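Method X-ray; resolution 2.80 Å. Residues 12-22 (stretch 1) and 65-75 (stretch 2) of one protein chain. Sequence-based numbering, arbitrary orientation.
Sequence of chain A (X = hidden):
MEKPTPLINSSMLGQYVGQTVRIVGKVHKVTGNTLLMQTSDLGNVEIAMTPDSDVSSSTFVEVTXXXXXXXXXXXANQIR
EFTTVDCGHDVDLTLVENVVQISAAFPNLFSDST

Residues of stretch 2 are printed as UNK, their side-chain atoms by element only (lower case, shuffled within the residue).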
# COMPACT_ATOMS: atom_id res chain seq x y z
N MET A 12 26.73 -9.47 -2.12
CA MET A 12 26.37 -10.86 -2.33
C MET A 12 27.24 -11.55 -3.38
O MET A 12 27.14 -12.75 -3.59
CB MET A 12 24.90 -10.97 -2.71
CG MET A 12 23.99 -10.55 -1.57
SD MET A 12 22.25 -10.30 -1.98
CE MET A 12 21.72 -11.96 -2.44
N LEU A 13 28.12 -10.80 -4.03
CA LEU A 13 28.97 -11.40 -5.06
C LEU A 13 29.68 -12.66 -4.59
O LEU A 13 29.59 -13.68 -5.26
CB LEU A 13 30.00 -10.40 -5.59
CG LEU A 13 29.38 -9.21 -6.32
CD1 LEU A 13 30.45 -8.17 -6.50
CD2 LEU A 13 28.78 -9.59 -7.66
N GLY A 14 30.35 -12.60 -3.43
CA GLY A 14 31.03 -13.76 -2.86
C GLY A 14 30.23 -15.05 -2.88
O GLY A 14 30.79 -16.13 -3.07
N GLN A 15 28.91 -14.95 -2.69
CA GLN A 15 28.04 -16.13 -2.64
C GLN A 15 27.73 -16.75 -4.00
O GLN A 15 27.04 -17.78 -4.08
CB GLN A 15 26.72 -15.80 -1.95
CG GLN A 15 26.85 -15.09 -0.61
CD GLN A 15 25.55 -14.39 -0.20
OE1 GLN A 15 24.46 -14.96 -0.29
NE2 GLN A 15 25.67 -13.15 0.27
N TYR A 16 28.18 -16.11 -5.08
CA TYR A 16 27.89 -16.62 -6.41
C TYR A 16 29.11 -16.71 -7.34
O TYR A 16 28.99 -16.52 -8.54
CB TYR A 16 26.74 -15.84 -7.06
CG TYR A 16 25.43 -15.86 -6.28
CD1 TYR A 16 25.14 -14.87 -5.35
CD2 TYR A 16 24.49 -16.87 -6.49
CE1 TYR A 16 23.96 -14.89 -4.63
CE2 TYR A 16 23.31 -16.90 -5.78
CZ TYR A 16 23.05 -15.91 -4.86
OH TYR A 16 21.86 -15.92 -4.16
N VAL A 17 30.28 -17.00 -6.81
CA VAL A 17 31.39 -17.14 -7.72
C VAL A 17 31.10 -18.24 -8.76
O VAL A 17 30.68 -19.35 -8.41
CB VAL A 17 32.72 -17.34 -6.98
CG1 VAL A 17 33.83 -17.60 -7.97
CG2 VAL A 17 33.04 -16.11 -6.16
N GLY A 18 31.29 -17.90 -10.03
CA GLY A 18 31.02 -18.81 -11.14
C GLY A 18 29.56 -18.94 -11.55
O GLY A 18 29.22 -19.78 -12.37
N GLN A 19 28.70 -18.12 -10.98
CA GLN A 19 27.28 -18.23 -11.27
C GLN A 19 26.74 -16.98 -11.94
O GLN A 19 27.33 -15.89 -11.83
CB GLN A 19 26.48 -18.48 -10.00
CG GLN A 19 26.96 -19.64 -9.17
CD GLN A 19 26.19 -20.89 -9.50
OE1 GLN A 19 26.55 -21.63 -10.43
NE2 GLN A 19 25.13 -21.14 -8.74
N THR A 20 25.63 -17.14 -12.63
CA THR A 20 25.04 -16.07 -13.37
C THR A 20 24.13 -15.30 -12.46
O THR A 20 23.21 -15.87 -11.90
CB THR A 20 24.22 -16.61 -14.54
OG1 THR A 20 25.13 -17.20 -15.48
CG2 THR A 20 23.47 -15.50 -15.21
N VAL A 21 24.41 -14.01 -12.29
CA VAL A 21 23.53 -13.20 -11.48
C VAL A 21 22.88 -12.07 -12.27
O VAL A 21 23.11 -11.90 -13.49
CB VAL A 21 24.28 -12.60 -10.29
CG1 VAL A 21 24.86 -13.69 -9.40
CG2 VAL A 21 25.35 -11.63 -10.78
N ARG A 22 22.07 -11.29 -11.57
CA ARG A 22 21.43 -10.13 -12.15
C ARG A 22 21.65 -8.99 -11.18
O ARG A 22 21.48 -9.16 -9.98
CB ARG A 22 19.95 -10.41 -12.30
CG ARG A 22 19.20 -9.35 -13.06
CD ARG A 22 17.94 -9.95 -13.69
NE ARG A 22 18.27 -10.71 -14.89
CZ ARG A 22 17.43 -11.52 -15.52
NH1 ARG A 22 16.20 -11.67 -15.05
NH2 ARG A 22 17.81 -12.18 -16.60
N UNK A 65 24.91 -11.25 -15.72
CA UNK A 65 26.30 -11.59 -15.91
C UNK A 65 26.78 -12.69 -15.00
O UNK A 65 26.08 -13.09 -14.07
N UNK A 66 27.98 -13.17 -15.28
CA UNK A 66 28.56 -14.25 -14.53
C UNK A 66 29.65 -13.68 -13.64
O UNK A 66 30.53 -12.95 -14.11
n UNK A 66 31.46 -18.77 -16.61
c UNK A 66 31.36 -18.30 -15.20
c UNK A 66 29.08 -15.29 -15.51
c UNK A 66 30.34 -16.04 -15.14
c UNK A 66 30.08 -17.52 -14.99
N UNK A 67 29.58 -14.00 -12.34
CA UNK A 67 30.55 -13.51 -11.36
C UNK A 67 31.93 -14.15 -11.55
O UNK A 67 32.04 -15.38 -11.58
c UNK A 67 28.63 -13.29 -9.75
c UNK A 67 30.06 -13.75 -9.92
c UNK A 67 30.93 -13.02 -8.92
N UNK A 68 32.99 -13.33 -11.66
CA UNK A 68 34.35 -13.83 -11.90
C UNK A 68 35.13 -14.09 -10.63
O UNK A 68 35.09 -13.26 -9.72
o UNK A 68 34.51 -12.64 -13.99
c UNK A 68 35.14 -12.85 -12.75
N UNK A 69 35.86 -15.21 -10.61
CA UNK A 69 36.73 -15.58 -9.47
C UNK A 69 38.05 -14.78 -9.32
O UNK A 69 39.15 -15.24 -9.68
o UNK A 69 37.80 -18.72 -10.96
o UNK A 69 36.21 -17.36 -11.64
c UNK A 69 37.00 -17.77 -10.77
c UNK A 69 36.99 -17.10 -9.40
N UNK A 70 37.89 -13.57 -8.78
CA UNK A 70 38.98 -12.77 -8.19
C UNK A 70 38.41 -11.99 -6.98
O UNK A 70 39.00 -12.00 -5.89
c UNK A 70 39.61 -11.84 -9.23
N UNK A 71 37.25 -11.36 -7.19
CA UNK A 71 36.50 -10.68 -6.13
C UNK A 71 35.08 -10.28 -6.56
O UNK A 71 34.11 -11.04 -6.39
N UNK A 72 34.99 -9.07 -7.12
CA UNK A 72 33.72 -8.50 -7.57
C UNK A 72 33.81 -7.92 -9.01
O UNK A 72 33.56 -6.73 -9.25
c UNK A 72 33.23 -7.45 -6.57
o UNK A 72 34.09 -6.33 -6.53
N UNK A 73 34.20 -8.80 -9.94
CA UNK A 73 34.32 -8.48 -11.36
C UNK A 73 33.25 -9.31 -12.02
O UNK A 73 32.52 -10.03 -11.33
o UNK A 73 36.15 -8.00 -12.98
c UNK A 73 35.73 -8.83 -11.90
N UNK A 74 33.15 -9.25 -13.34
CA UNK A 74 31.90 -9.62 -13.97
C UNK A 74 31.84 -9.73 -15.48
O UNK A 74 32.06 -8.73 -16.16
c UNK A 74 29.76 -8.93 -13.05
c UNK A 74 30.99 -8.50 -13.66
c UNK A 74 27.60 -9.90 -13.24
c UNK A 74 27.43 -9.74 -11.87
c UNK A 74 28.77 -9.49 -13.83
c UNK A 74 28.43 -9.19 -11.09
c UNK A 74 29.60 -8.79 -11.69
N UNK A 75 31.48 -10.89 -16.02
CA UNK A 75 31.41 -11.04 -17.47
C UNK A 75 29.96 -10.85 -17.90
O UNK A 75 29.16 -11.75 -17.71
c UNK A 75 32.02 -12.39 -17.96
n UNK A 75 33.72 -13.33 -21.22
o UNK A 75 33.86 -14.30 -19.18
c UNK A 75 33.32 -13.48 -19.94
c UNK A 75 32.15 -12.58 -19.48

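Position 65 has no side-chain atoms. Its backbone pairs with Val-21: the N donates to Val-21 O at 2.9 Å, and its O accepts from Val-21 N at 2.6 Å. An ideal CB would clash with the side chain of position 74, so there is no room for one. This is Gly-65.

Position 66 carries four carbons in a row ending in nitrogen. The chain lies on the same sheet face as Thr-20 and reaches Gly-18. This is Lys-66; its CD lies 3.6 Å from Gly-18 O.

Position 67 has three carbons, one carrying the other two. The branch point CB sits 3.3 Å from Tyr-16 O, and the two methyls meet Leu-13, Tyr-16 and Val-21. Three carbons branching at CB make this Val-67.

Position 68 has one carbon, then one oxygen. It points away from stretch 1 and does not touch it. This is Ser-68.

Position 69 has two carbons, the second carrying two oxygens. Its CB lies 3.5 Å from Val-17 CG1. The carboxylate identifies Asp-69, though the order here is poor.

Position 70 has a single carbon, pointing away and touching nothing on stretch 1. This is Ala-70.

Position 71 has no side-chain atoms. Its O lies 4.2 Å from Leu-13 CB. This is Gly-71, also poorly ordered.

Position 72 has one carbon, then one oxygen. The CB is modelled 2.9 Å from Leu-13 CD1, too close to be relied on. This is Ser-72.

Position 73 again has one carbon and one oxygen, pointing away without contact. This is Ser-73.

Position 74 has one carbon and a six-carbon ring with no oxygen. The ring edge meets Leu-13 CD2 and Val-21 CG2. This is Phe-74; its CE1 is 3.5 Å from Leu-13 CD2 and its CZ 3.0 Å from Val-21 CG2.

Position 75 has three carbons, the third carrying one oxygen and one nitrogen. It is out of reach of stretch 1. This is Gln-75.

The contact joins backbone pairing to an apolar cluster that includes Phe-74. Thr-20 and Val-21 pair antiparallel with Lys-66 and Gly-65. Val-67 N donates to Gln-19 O at 3.0 Å, and Gly-18 N donates to Val-67 O at 3.1 Å, so the pairing extends into the type II turn from Tyr-16 to Gln-19. Val-67 CG2 packs 3.8 Å from Val-21 CG1, and Val-67 CG1 lies 4.2 Å from Leu-13 CD2. The contact buries 598 Å² over both sides.

Stretch 2 (65-75) GKVSDAGSSFQ
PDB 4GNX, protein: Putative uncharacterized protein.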